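Local atomic coordinates of endo alpha-1,4 polygalactosaminidase (Neosartorya fumigata, PDB entry 6OJ1), a protein that cleaves alpha-1,4-linked galactosamine polymers at internal bonds, as an endo-acting glycoside hydrolase, and so disrupts microbial biofilms. Residues Y48-T53 with A73-A78; D63-D68 with L134-D139; I129-L134 with A174-A179; D148-Y153 with S168-L173; V219-Q222 with P226-H229. All coordinates share one frame; numbering follows the deposited sequence.

Interaction 1: residues Y48-T53 with A73-A78; sequences YALNDT and AGLQRA. With NAG (2-acetamido-2-deoxy-beta-D-glucopyranose), chain B; NAG (2-acetamido-2-deoxy-beta-D-glucopyranose), chain C.
A small, purely apolar contact here joins a loop to a helix at the periphery of the (beta/alpha)-barrel: residues 48-53, between strands 42-45 and 59-63, touch helix 69-77 through Leu75. Its two methyls divide the work. Leu75 CD1 meets Leu50 CD2 tip to tip at 3.7 Å, and Leu75 CD2 meets Thr53 CG2, also at 3.7 Å, the two side chains crossing obliquely. The threonine's chi1 of 61° matters, because it sets CG2 beside the backbone N and lets the methyl rather than the hydroxyl face the leucine. Tyr60 of strand 59-63 touches both leucines and joins them to the barrel wall.

Asn51 ND2 is covalently bonded to C1 of the first N-acetylglucosamine (chain B), the N-glycosidic link, and Asn51 OD1 is hydrogen-bonded to Asn272. Tyr48 lies under this sugar: C5 sits over the ring centre, 3.6 Å above its plane, in the manner of a CH-pi contact. At the ring's edge comes the acetyl methyl C8 of the second sugar (chain C), 3.7 Å from Tyr48 CD2. No hydrogen bond joins residues 48-53 to 73-78, so this contact rests on the fit of methyl groups, while loop polar atoms pair elsewhere, as Thr53 O does with Arg80.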
# COMPACT_ATOMS: atom_id res chain seq x y z
N TYR A 48 14.35 2.97 -1.65
CA TYR A 48 15.52 2.97 -0.78
C TYR A 48 15.13 3.62 0.54
O TYR A 48 14.02 4.13 0.70
CB TYR A 48 16.72 3.69 -1.43
CG TYR A 48 16.33 4.93 -2.23
CD1 TYR A 48 15.78 6.04 -1.60
CD2 TYR A 48 16.50 4.98 -3.61
CE1 TYR A 48 15.42 7.17 -2.30
CE2 TYR A 48 16.14 6.11 -4.33
CZ TYR A 48 15.60 7.20 -3.67
OH TYR A 48 15.22 8.31 -4.39
N ALA A 49 16.04 3.58 1.51
CA ALA A 49 15.78 4.23 2.79
C ALA A 49 15.45 5.70 2.55
O ALA A 49 16.09 6.36 1.73
CB ALA A 49 17.00 4.09 3.70
N LEU A 50 14.43 6.20 3.24
CA LEU A 50 13.99 7.58 3.00
C LEU A 50 15.10 8.56 3.32
O LEU A 50 15.63 8.58 4.44
CB LEU A 50 12.74 7.89 3.83
CG LEU A 50 12.16 9.29 3.58
CD1 LEU A 50 11.50 9.42 2.19
CD2 LEU A 50 11.19 9.70 4.69
N ASN A 51 15.48 9.38 2.33
CA ASN A 51 16.55 10.35 2.54
C ASN A 51 16.16 11.73 1.99
O ASN A 51 17.05 12.53 1.66
CB ASN A 51 17.85 9.88 1.89
CG ASN A 51 17.69 9.57 0.42
OD1 ASN A 51 16.58 9.61 -0.11
ND2 ASN A 51 18.80 9.27 -0.26
N ASP A 52 14.87 12.00 1.88
CA ASP A 52 14.39 13.30 1.43
C ASP A 52 13.06 13.54 2.14
O ASP A 52 12.07 12.87 1.86
CB ASP A 52 14.22 13.34 -0.08
CG ASP A 52 13.86 14.72 -0.58
OD1 ASP A 52 13.46 15.58 0.25
OD2 ASP A 52 14.01 14.96 -1.79
N THR A 53 13.05 14.47 3.09
CA THR A 53 11.82 14.84 3.77
C THR A 53 11.40 16.26 3.40
O THR A 53 10.63 16.89 4.13
CB THR A 53 11.98 14.69 5.29
OG1 THR A 53 13.03 15.55 5.75
CG2 THR A 53 12.34 13.26 5.62
N ALA A 73 10.45 8.26 13.65
CA ALA A 73 10.25 9.24 14.71
C ALA A 73 10.56 10.66 14.24
O ALA A 73 9.89 11.62 14.64
CB ALA A 73 11.10 8.88 15.93
N GLY A 74 11.57 10.80 13.38
CA GLY A 74 11.91 12.13 12.87
C GLY A 74 10.79 12.74 12.06
O GLY A 74 10.53 13.95 12.15
N LEU A 75 10.11 11.92 11.25
CA LEU A 75 8.93 12.39 10.53
C LEU A 75 7.83 12.81 11.49
O LEU A 75 7.20 13.86 11.32
CB LEU A 75 8.45 11.31 9.56
CG LEU A 75 9.29 11.11 8.30
CD1 LEU A 75 8.90 9.82 7.60
CD2 LEU A 75 9.15 12.29 7.33
N GLN A 76 7.59 12.00 12.53
CA GLN A 76 6.53 12.32 13.48
C GLN A 76 6.86 13.55 14.32
O GLN A 76 5.96 14.33 14.66
CB GLN A 76 6.25 11.10 14.35
CG GLN A 76 5.73 9.90 13.52
CD GLN A 76 5.90 8.58 14.24
OE1 GLN A 76 6.74 8.45 15.13
NE2 GLN A 76 5.07 7.61 13.89
N ARG A 77 8.14 13.74 14.65
CA ARG A 77 8.55 14.97 15.32
C ARG A 77 8.25 16.20 14.46
O ARG A 77 7.98 17.28 15.00
CB ARG A 77 10.04 14.91 15.66
N ALA A 78 8.27 16.05 13.14
CA ALA A 78 7.92 17.13 12.23
C ALA A 78 6.42 17.24 11.99
O ALA A 78 6.01 18.01 11.12
CB ALA A 78 8.63 16.96 10.89
C1 NAG B . 18.81 8.90 -1.65
C2 NAG B . 19.58 9.90 -2.50
C3 NAG B . 19.76 9.36 -3.93
C4 NAG B . 20.32 7.94 -3.93
C5 NAG B . 19.46 7.06 -3.03
C6 NAG B . 20.01 5.66 -2.87
C7 NAG B . 19.24 12.21 -1.78
C8 NAG B . 18.37 13.43 -1.88
N2 NAG B . 18.87 11.16 -2.52
O3 NAG B . 20.63 10.24 -4.63
O4 NAG B . 20.28 7.42 -5.26
O5 NAG B . 19.42 7.63 -1.72
O6 NAG B . 21.35 5.68 -2.41
O7 NAG B . 20.25 12.18 -1.08
C1 NAG C . 21.53 6.81 -5.66
C2 NAG C . 21.26 5.99 -6.93
C3 NAG C . 22.57 5.43 -7.50
C4 NAG C . 23.61 6.53 -7.65
C5 NAG C . 23.79 7.25 -6.32
C6 NAG C . 24.77 8.40 -6.40
C7 NAG C . 19.04 4.95 -6.98
C8 NAG C . 18.24 3.73 -6.63
N2 NAG C . 20.34 4.90 -6.66
O3 NAG C . 22.32 4.89 -8.79
O4 NAG C . 24.84 5.96 -8.04
O5 NAG C . 22.53 7.80 -5.92
O6 NAG C . 24.29 9.44 -7.24
O7 NAG C . 18.53 5.93 -7.51

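Interaction 2: residues D63-D68 with L134-D139; sequences DLFIND and LDMARD
Leu64 and Met136 bury the most surface in this contact, with Ala137 and Phe65 completing it. Leu64 CG is anti to the backbone N (chi1 170°), which sends CD1 onto helix 124-140, where it lies 3.5 Å from Ala137 CA, tighter than usual for two carbons, and 3.7 Å from Ala137 CB. Met136 comes in at an angle to the leucine, its CG 4.0 Å from Leu64 CD1. Its chain runs extended as far as SD, so the sulfur reaches the loop, and only then bends. There SD finds Leu64 CG on one hand and Phe65 CD1 on the other, in a Met-aromatic contact: it is 4.6 Å from the centroid of the Phe65 ring and 35° off the ring normal, an oblique approach.

In the (beta/alpha)-barrel this is the loop leaving strand 59-63, laid against a helix that packs beside strands 81-87 and 144-148. An Asx turn shapes it. Asp63 OD2 accepts from Phe65 N, from above the carboxylate plane, and from Ile66 N through its anti lone pair, while Asp63 OD1 forms a salt bridge with Arg95. Asn67 ND2 adds a nearly straight bond of 2.9 Å to Asp63 O (173°), in the carbonyl plane on a lone pair. Lys140, just beyond the helical segment, hydrogen-bonds to Leu64 O and Asn67 O.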
# COMPACT_ATOMS: atom_id res chain seq x y z
N ASP A 63 9.07 2.13 3.13
CA ASP A 63 9.27 0.70 3.32
C ASP A 63 9.50 0.33 4.78
O ASP A 63 10.31 0.96 5.48
CB ASP A 63 10.44 0.23 2.46
CG ASP A 63 10.61 -1.28 2.50
OD1 ASP A 63 9.93 -1.98 1.70
OD2 ASP A 63 11.37 -1.77 3.36
N LEU A 64 8.79 -0.70 5.24
CA LEU A 64 8.88 -1.15 6.63
C LEU A 64 10.29 -1.60 7.00
O LEU A 64 10.76 -1.33 8.11
CB LEU A 64 7.89 -2.31 6.85
CG LEU A 64 8.03 -3.06 8.17
CD1 LEU A 64 7.76 -2.14 9.34
CD2 LEU A 64 7.08 -4.25 8.15
N PHE A 65 10.95 -2.35 6.12
CA PHE A 65 12.18 -3.02 6.52
C PHE A 65 13.38 -2.08 6.48
O PHE A 65 14.21 -2.10 7.39
CB PHE A 65 12.46 -4.22 5.62
CG PHE A 65 11.64 -5.44 5.94
CD1 PHE A 65 12.04 -6.31 6.95
CD2 PHE A 65 10.51 -5.73 5.21
CE1 PHE A 65 11.31 -7.45 7.24
CE2 PHE A 65 9.76 -6.89 5.49
CZ PHE A 65 10.16 -7.74 6.51
N ILE A 66 13.49 -1.27 5.42
CA ILE A 66 14.75 -0.57 5.18
C ILE A 66 14.82 0.78 5.86
O ILE A 66 15.86 1.45 5.79
CB ILE A 66 15.02 -0.46 3.67
CG1 ILE A 66 14.01 0.45 3.00
CG2 ILE A 66 14.98 -1.84 3.04
CD1 ILE A 66 14.11 0.41 1.48
N ASN A 67 13.76 1.21 6.54
CA ASN A 67 13.76 2.46 7.29
C ASN A 67 13.83 2.19 8.79
O ASN A 67 13.14 1.31 9.30
CB ASN A 67 12.51 3.25 6.97
CG ASN A 67 12.59 3.85 5.60
OD1 ASN A 67 13.32 4.82 5.40
ND2 ASN A 67 11.86 3.28 4.65
N ASP A 68 14.66 2.96 9.49
CA ASP A 68 14.84 2.70 10.91
C ASP A 68 13.91 3.55 11.77
O ASP A 68 13.24 4.48 11.30
CB ASP A 68 16.31 2.89 11.31
CG ASP A 68 16.83 4.31 11.09
OD1 ASP A 68 16.06 5.21 10.69
OD2 ASP A 68 18.04 4.52 11.32
N LEU A 134 3.93 -7.11 11.35
CA LEU A 134 3.14 -6.08 12.03
C LEU A 134 3.73 -5.73 13.39
O LEU A 134 3.69 -4.56 13.80
CB LEU A 134 1.68 -6.55 12.20
CG LEU A 134 0.91 -6.65 10.87
CD1 LEU A 134 -0.48 -7.29 11.13
CD2 LEU A 134 0.75 -5.31 10.17
N ASP A 135 4.27 -6.72 14.11
CA ASP A 135 5.01 -6.45 15.34
C ASP A 135 6.15 -5.47 15.06
O ASP A 135 6.35 -4.50 15.80
CB ASP A 135 5.59 -7.74 15.93
CG ASP A 135 4.56 -8.61 16.62
OD1 ASP A 135 3.38 -8.23 16.74
OD2 ASP A 135 4.97 -9.71 17.05
N MET A 136 6.91 -5.73 13.99
CA MET A 136 8.01 -4.83 13.65
C MET A 136 7.50 -3.42 13.34
O MET A 136 8.08 -2.43 13.81
CB MET A 136 8.80 -5.37 12.45
CG MET A 136 9.82 -4.32 11.96
SD MET A 136 10.73 -4.87 10.50
CE MET A 136 11.83 -6.01 11.30
N ALA A 137 6.43 -3.31 12.56
CA ALA A 137 5.86 -2.00 12.26
C ALA A 137 5.47 -1.27 13.54
O ALA A 137 5.79 -0.08 13.72
CB ALA A 137 4.65 -2.12 11.33
N ARG A 138 4.75 -1.95 14.43
CA ARG A 138 4.40 -1.35 15.72
C ARG A 138 5.65 -0.92 16.49
O ARG A 138 5.73 0.21 16.99
CB ARG A 138 3.58 -2.34 16.55
CG ARG A 138 3.30 -1.84 17.97
CD ARG A 138 3.09 -3.03 18.94
NE ARG A 138 4.22 -3.96 18.92
CZ ARG A 138 4.14 -5.28 19.12
NH1 ARG A 138 2.96 -5.88 19.37
NH2 ARG A 138 5.25 -6.00 19.08
N ASP A 139 6.63 -1.82 16.59
CA ASP A 139 7.83 -1.53 17.36
C ASP A 139 8.61 -0.36 16.78
O ASP A 139 9.26 0.38 17.53
CB ASP A 139 8.75 -2.77 17.42
CG ASP A 139 8.15 -3.91 18.22
OD1 ASP A 139 7.18 -3.69 18.98
OD2 ASP A 139 8.65 -5.05 18.07

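Interaction 3: residues I129-L134 with A174-A179; sequences IMLDRL and ANAAHA
Rings lie beside rather than between the side chains where Leu131 and Leu134 meet Ala176: Phe172, one turn earlier on helix 163-179, packs on Leu131, and the imidazole of His178 has Ala174 O 3.1 Å above one face, toward the rim, with its two nitrogens hydrogen-bonded to Thr30 and Gln201. The contact itself is aliphatic. Ala176 CB is received between two leucines one helical turn apart, at 3.5 Å from Leu131 CD2 and 3.5 Å from Leu134 CD1. Leu131 has CG anti to its carbonyl carbon (chi1 -67°), which swings CD2 across to the alanine although the side chain sets out in another direction. Leu134 starts out facing the partner helix, and its CD2 grazes Ala177 CB at 4.5 Å. The axes of the two short segments run at 29° to each other and come within 10.2 Å, a gap bridged by the leucine branches. These are adjacent helices of the barrel's outer layer: helix 124-140 leans on Phe86 of strand 81-87, helix 163-179 on Ile184 of strand 183-187.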
# COMPACT_ATOMS: atom_id res chain seq x y z
N ILE A 129 3.98 -15.00 9.80
CA ILE A 129 5.03 -14.09 9.34
C ILE A 129 4.49 -12.67 9.25
O ILE A 129 5.17 -11.70 9.63
CB ILE A 129 5.60 -14.57 7.99
CG1 ILE A 129 6.36 -15.89 8.16
CG2 ILE A 129 6.54 -13.48 7.36
CD1 ILE A 129 6.63 -16.60 6.83
N MET A 130 3.26 -12.51 8.74
CA MET A 130 2.70 -11.16 8.65
C MET A 130 2.44 -10.57 10.03
O MET A 130 2.58 -9.35 10.20
CB MET A 130 1.41 -11.16 7.81
CG MET A 130 1.66 -11.63 6.37
SD MET A 130 3.10 -10.84 5.60
CE MET A 130 3.55 -12.06 4.35
N LEU A 131 2.07 -11.40 11.01
CA LEU A 131 1.97 -10.90 12.37
C LEU A 131 3.33 -10.45 12.89
O LEU A 131 3.43 -9.42 13.57
CB LEU A 131 1.40 -11.96 13.31
CG LEU A 131 -0.05 -12.36 13.09
CD1 LEU A 131 -0.42 -13.44 14.08
CD2 LEU A 131 -0.96 -11.14 13.25
N ASP A 132 4.39 -11.21 12.58
CA ASP A 132 5.74 -10.77 12.95
C ASP A 132 6.10 -9.43 12.30
O ASP A 132 6.73 -8.57 12.93
CB ASP A 132 6.78 -11.82 12.54
CG ASP A 132 6.66 -13.14 13.30
OD1 ASP A 132 5.89 -13.24 14.28
OD2 ASP A 132 7.36 -14.10 12.89
N ARG A 133 5.71 -9.24 11.04
CA ARG A 133 5.99 -7.98 10.35
C ARG A 133 5.18 -6.84 10.95
O ARG A 133 5.69 -5.72 11.08
CB ARG A 133 5.72 -8.12 8.85
CG ARG A 133 6.79 -8.97 8.12
CD ARG A 133 6.44 -9.21 6.65
NE ARG A 133 7.50 -9.97 5.97
CZ ARG A 133 7.55 -10.16 4.66
NH1 ARG A 133 6.59 -9.70 3.86
NH2 ARG A 133 8.57 -10.84 4.14
N LEU A 134 3.93 -7.11 11.35
CA LEU A 134 3.14 -6.08 12.03
C LEU A 134 3.73 -5.73 13.39
O LEU A 134 3.69 -4.56 13.80
CB LEU A 134 1.68 -6.55 12.20
CG LEU A 134 0.91 -6.65 10.87
CD1 LEU A 134 -0.48 -7.29 11.13
CD2 LEU A 134 0.75 -5.31 10.17
N ALA A 174 -6.19 -6.42 9.17
CA ALA A 174 -6.74 -5.20 9.76
C ALA A 174 -6.95 -5.35 11.26
O ALA A 174 -6.61 -4.45 12.04
CB ALA A 174 -8.07 -4.82 9.08
N ASN A 175 -7.53 -6.47 11.68
CA ASN A 175 -7.73 -6.68 13.10
C ASN A 175 -6.39 -6.76 13.84
O ASN A 175 -6.26 -6.24 14.95
CB ASN A 175 -8.56 -7.95 13.33
CG ASN A 175 -9.96 -7.81 12.78
OD1 ASN A 175 -10.49 -6.70 12.65
ND2 ASN A 175 -10.58 -8.94 12.44
N ALA A 176 -5.39 -7.38 13.22
CA ALA A 176 -4.07 -7.47 13.84
C ALA A 176 -3.39 -6.11 13.92
O ALA A 176 -2.74 -5.79 14.93
CB ALA A 176 -3.18 -8.43 13.05
N ALA A 177 -3.49 -5.32 12.85
CA ALA A 177 -2.93 -3.97 12.88
C ALA A 177 -3.64 -3.12 13.93
O ALA A 177 -2.99 -2.42 14.72
CB ALA A 177 -3.05 -3.31 11.50
N HIS A 178 -4.97 -3.18 13.97
CA HIS A 178 -5.68 -2.36 14.95
C HIS A 178 -5.34 -2.79 16.37
O HIS A 178 -5.28 -1.95 17.27
CB HIS A 178 -7.20 -2.44 14.71
CG HIS A 178 -7.64 -1.86 13.40
ND1 HIS A 178 -8.84 -2.20 12.81
CD2 HIS A 178 -7.04 -0.97 12.57
CE1 HIS A 178 -8.95 -1.55 11.66
NE2 HIS A 178 -7.88 -0.79 11.50
N ALA A 179 -5.07 -4.08 16.57
CA ALA A 179 -4.70 -4.57 17.90
C ALA A 179 -3.36 -4.03 18.33
O ALA A 179 -3.08 -3.95 19.54
CB ALA A 179 -4.66 -6.09 17.92

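Interaction 4: residues D148-Y153 with S168-L173; sequences DNVDGY and SFVNFL. With NAG (2-acetamido-2-deoxy-beta-D-glucopyranose), chain E.
Just ahead of the point where Val150 packs on Val170, Asp148 OD1 is held by a salt bridge from Lys187 and, weakly, by Asn149 N at 2.8 Å, whose N-H reaches it at only 127°. The other oxygen, OD2, is hydrogen-bonded to Tyr85, so both carboxylate oxygens are engaged at the end of strand 144-148. Two residues on, Val150 makes the apolar contact with helix 163-179.

Val170 CG2 does the touching from the helix: the methyl points at the branch of Val150, 3.8 Å from its CB and 3.9 Å from CG1, and the two side chains cross at about a right angle. With CG1 of Val170 anti to the backbone N (chi1 163°), CG2 falls beside that N and faces the loop. Phe169 adds an oblique contact, its CD2 lying 4.2 Å from Val150 CG1, while Leu173 CD1 sits 3.7 Å above one face of the phenyl ring, toward its rim. Val150 O is hydrogen-bonded to Ser166 of the same helix.

The loop thus folds back on the helix it leads into, a beta-alpha connection of the TIM barrel; Asp148 stands at the C-terminal end of its strand, where enzymes of this fold carry their active sites.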
# COMPACT_ATOMS: atom_id res chain seq x y z
N ASP A 148 0.80 -4.93 0.65
CA ASP A 148 0.75 -5.05 -0.80
C ASP A 148 0.32 -6.45 -1.22
O ASP A 148 0.38 -7.41 -0.44
CB ASP A 148 2.13 -4.72 -1.40
CG ASP A 148 2.06 -4.27 -2.85
OD1 ASP A 148 0.96 -4.18 -3.45
OD2 ASP A 148 3.15 -3.96 -3.40
N ASN A 149 -0.14 -6.52 -2.46
CA ASN A 149 -0.36 -7.79 -3.18
C ASN A 149 -1.42 -8.64 -2.51
O ASN A 149 -1.27 -9.86 -2.36
CB ASN A 149 0.96 -8.53 -3.33
CG ASN A 149 1.95 -7.74 -4.13
OD1 ASN A 149 1.66 -7.34 -5.27
ND2 ASN A 149 3.11 -7.45 -3.54
N VAL A 150 -2.52 -8.01 -2.11
CA VAL A 150 -3.66 -8.74 -1.57
C VAL A 150 -4.65 -9.09 -2.67
O VAL A 150 -5.81 -9.43 -2.39
CB VAL A 150 -4.34 -7.96 -0.41
CG1 VAL A 150 -3.36 -7.83 0.79
CG2 VAL A 150 -4.83 -6.59 -0.86
N ASP A 151 -4.20 -9.05 -3.92
CA ASP A 151 -5.04 -9.27 -5.10
C ASP A 151 -4.55 -10.44 -5.94
O ASP A 151 -4.73 -10.45 -7.16
CB ASP A 151 -5.12 -8.01 -5.96
CG ASP A 151 -3.75 -7.52 -6.44
OD1 ASP A 151 -2.71 -8.07 -6.02
OD2 ASP A 151 -3.71 -6.57 -7.24
N GLY A 152 -3.98 -11.47 -5.29
CA GLY A 152 -3.51 -12.64 -6.01
C GLY A 152 -4.59 -13.31 -6.83
O GLY A 152 -4.30 -13.84 -7.90
N TYR A 153 -5.84 -13.26 -6.35
CA TYR A 153 -6.97 -13.84 -7.08
C TYR A 153 -7.12 -13.26 -8.48
O TYR A 153 -7.70 -13.91 -9.36
CB TYR A 153 -8.29 -13.65 -6.30
CG TYR A 153 -8.66 -12.20 -6.09
CD1 TYR A 153 -9.28 -11.47 -7.09
CD2 TYR A 153 -8.34 -11.55 -4.90
CE1 TYR A 153 -9.59 -10.12 -6.92
CE2 TYR A 153 -8.65 -10.21 -4.72
CZ TYR A 153 -9.27 -9.50 -5.73
OH TYR A 153 -9.58 -8.16 -5.55
N SER A 168 -10.78 -12.64 3.79
CA SER A 168 -10.38 -13.19 5.08
C SER A 168 -9.03 -12.63 5.51
O SER A 168 -8.84 -12.23 6.66
CB SER A 168 -10.32 -14.72 4.99
OG SER A 168 -9.75 -15.30 6.16
N PHE A 169 -8.08 -12.62 4.58
CA PHE A 169 -6.70 -12.22 4.87
C PHE A 169 -6.64 -10.74 5.22
O PHE A 169 -5.99 -10.35 6.20
CB PHE A 169 -5.83 -12.53 3.66
CG PHE A 169 -4.35 -12.27 3.86
CD1 PHE A 169 -3.64 -12.87 4.91
CD2 PHE A 169 -3.66 -11.47 2.96
CE1 PHE A 169 -2.26 -12.65 5.05
CE2 PHE A 169 -2.29 -11.26 3.10
CZ PHE A 169 -1.60 -11.86 4.14
N VAL A 170 -7.32 -9.90 4.42
CA VAL A 170 -7.27 -8.46 4.66
C VAL A 170 -7.92 -8.13 6.00
O VAL A 170 -7.40 -7.31 6.76
CB VAL A 170 -7.92 -7.71 3.48
CG1 VAL A 170 -8.25 -6.27 3.86
CG2 VAL A 170 -6.99 -7.75 2.24
N ASN A 171 -9.05 -8.76 6.31
CA ASN A 171 -9.67 -8.47 7.60
C ASN A 171 -8.82 -8.99 8.75
O ASN A 171 -8.76 -8.35 9.82
CB ASN A 171 -11.09 -9.03 7.64
CG ASN A 171 -12.08 -8.12 6.93
OD1 ASN A 171 -12.02 -6.89 7.08
ND2 ASN A 171 -12.98 -8.71 6.15
N PHE A 172 -8.14 -10.13 8.55
CA PHE A 172 -7.17 -10.62 9.53
C PHE A 172 -6.05 -9.62 9.76
O PHE A 172 -5.71 -9.31 10.91
CB PHE A 172 -6.60 -11.96 9.04
CG PHE A 172 -5.28 -12.34 9.66
CD1 PHE A 172 -5.24 -12.99 10.88
CD2 PHE A 172 -4.08 -12.09 8.98
CE1 PHE A 172 -4.02 -13.36 11.44
CE2 PHE A 172 -2.86 -12.45 9.53
CZ PHE A 172 -2.84 -13.09 10.77
N LEU A 173 -5.47 -9.10 8.68
CA LEU A 173 -4.43 -8.09 8.79
C LEU A 173 -4.95 -6.84 9.49
O LEU A 173 -4.25 -6.25 10.32
CB LEU A 173 -3.88 -7.72 7.41
CG LEU A 173 -3.12 -8.80 6.63
CD1 LEU A 173 -2.78 -8.26 5.24
CD2 LEU A 173 -1.83 -9.23 7.37
C1 NAG E . -18.64 -8.83 8.08
C2 NAG E . -17.47 -9.03 7.09
C3 NAG E . -17.93 -8.89 5.63
C4 NAG E . -19.15 -9.78 5.38
C5 NAG E . -20.24 -9.44 6.39
C6 NAG E . -21.51 -10.25 6.21
C7 NAG E . -16.41 -6.79 7.27
C8 NAG E . -15.15 -6.06 7.65
N2 NAG E . -16.36 -8.13 7.38
O3 NAG E . -16.85 -9.26 4.78
O4 NAG E . -19.66 -9.69 4.05
O5 NAG E . -19.75 -9.69 7.71
O6 NAG E . -21.40 -11.55 6.79
O7 NAG E . -17.41 -6.19 6.89

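Interaction 5: residues V219-Q222 with P226-H229; sequences VFPQ and PVFH
Apolar contacts dominate where strand 227-231, one of the parallel strands of the (beta/alpha)-barrel, follows the short, weakly bonded helix 219-222 after a link of three residues and packs against it. Val227 presents a single methyl, CG2, to two partners: Pro221 CD at 3.6 Å and Phe220 CB at 3.9 Å. Phe220 offers no more than its root, since its ring heads off to Ile193 and Ile197. Pro221, with its rigid ring, slants across the valine.

Aromatic contacts lie on the strand. Pro226 CB is 3.9 Å above one face of the Phe228 ring, toward the rim, and Trp202 of the neighbouring strand meets Phe228 edge-to-face.

The strand is held in the sheet by polar bonds. Pro226 and Phe228 share backbone hydrogen bonds with Ser203 on one neighbouring strand, and Val227 and His229 with Ser262 on the other; the His229 side chain is hydrogen-bonded to Thr263 and Glu231. Between the two segments there is no hydrogen bond, and Phe220 CB comes no nearer to Pro226 O than 4.1 Å. CG1 of Val227 takes the position anti to the backbone N (chi1 177°), which leaves CG2 beside that N and facing Pro221 CD.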
# COMPACT_ATOMS: atom_id res chain seq x y z
N VAL A 219 -15.70 5.19 -3.58
CA VAL A 219 -16.51 4.89 -2.41
C VAL A 219 -15.76 5.17 -1.11
O VAL A 219 -16.39 5.41 -0.07
CB VAL A 219 -17.01 3.42 -2.48
CG1 VAL A 219 -15.85 2.43 -2.46
CG2 VAL A 219 -17.97 3.13 -1.34
N PHE A 220 -14.43 5.20 -1.14
CA PHE A 220 -13.69 5.52 0.09
C PHE A 220 -13.96 6.95 0.53
O PHE A 220 -14.43 7.15 1.66
CB PHE A 220 -12.20 5.21 -0.09
CG PHE A 220 -11.85 3.76 0.07
CD1 PHE A 220 -11.94 2.88 -1.01
CD2 PHE A 220 -11.46 3.26 1.31
CE1 PHE A 220 -11.64 1.54 -0.86
CE2 PHE A 220 -11.14 1.91 1.47
CZ PHE A 220 -11.23 1.05 0.38
N PRO A 221 -13.71 7.98 -0.29
CA PRO A 221 -14.04 9.34 0.17
C PRO A 221 -15.52 9.57 0.37
O PRO A 221 -15.89 10.39 1.22
CB PRO A 221 -13.45 10.24 -0.93
CG PRO A 221 -13.27 9.36 -2.11
CD PRO A 221 -12.96 8.01 -1.56
N GLN A 222 -16.38 8.87 -0.37
CA GLN A 222 -17.81 8.94 -0.09
C GLN A 222 -18.13 8.47 1.32
O GLN A 222 -19.16 8.87 1.88
CB GLN A 222 -18.58 8.11 -1.13
CG GLN A 222 -18.52 8.70 -2.55
CD GLN A 222 -19.01 7.75 -3.64
OE1 GLN A 222 -19.43 6.62 -3.37
NE2 GLN A 222 -18.94 8.21 -4.89
N PRO A 226 -9.65 8.54 2.69
CA PRO A 226 -8.90 9.02 1.54
C PRO A 226 -8.54 7.88 0.58
O PRO A 226 -8.54 6.70 0.95
CB PRO A 226 -7.64 9.63 2.16
CG PRO A 226 -7.51 9.00 3.51
CD PRO A 226 -8.91 8.67 3.96
N VAL A 227 -8.29 8.26 -0.67
CA VAL A 227 -7.64 7.38 -1.64
C VAL A 227 -6.26 7.96 -1.88
O VAL A 227 -6.12 9.06 -2.42
CB VAL A 227 -8.41 7.26 -2.96
CG1 VAL A 227 -7.59 6.38 -3.92
CG2 VAL A 227 -9.81 6.71 -2.74
N PHE A 228 -5.24 7.21 -1.49
CA PHE A 228 -3.86 7.58 -1.76
C PHE A 228 -3.54 7.04 -3.15
O PHE A 228 -3.35 5.84 -3.35
CB PHE A 228 -2.96 7.05 -0.65
CG PHE A 228 -3.28 7.67 0.67
CD1 PHE A 228 -3.22 9.06 0.82
CD2 PHE A 228 -3.67 6.90 1.76
CE1 PHE A 228 -3.53 9.67 2.04
CE2 PHE A 228 -3.97 7.50 2.98
CZ PHE A 228 -3.91 8.88 3.12
N HIS A 229 -3.52 7.95 -4.13
CA HIS A 229 -3.67 7.61 -5.54
C HIS A 229 -2.37 7.87 -6.28
O HIS A 229 -1.84 8.98 -6.24
CB HIS A 229 -4.82 8.42 -6.13
CG HIS A 229 -4.90 8.37 -7.63
ND1 HIS A 229 -4.99 9.51 -8.40
CD2 HIS A 229 -4.91 7.33 -8.49
CE1 HIS A 229 -5.04 9.18 -9.67
NE2 HIS A 229 -4.99 7.86 -9.76

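All five contacts are apolar across their segments, yet they join different elements: loop to helix in interactions 1, 2 and 4, helix to helix in 3, short helix to strand in 5. Interactions 3, 4 and 5 engage mostly buried side chains; interaction 1 mixes two buried leucines with an exposed threonine beside a glycan, and interaction 2 is partly buried. Interactions 2 and 3 both use helix 124-140, through Met136 and Ala137 in one and Leu131 and Leu134 in the other, while interactions 3 and 4 share helix 163-179. Interactions 1 and 2 join through a probable hydrogen bond from Leu50 N to Asn67 OD1. Interaction 5 stands apart, its nearest atoms about 9 Å from interaction 4.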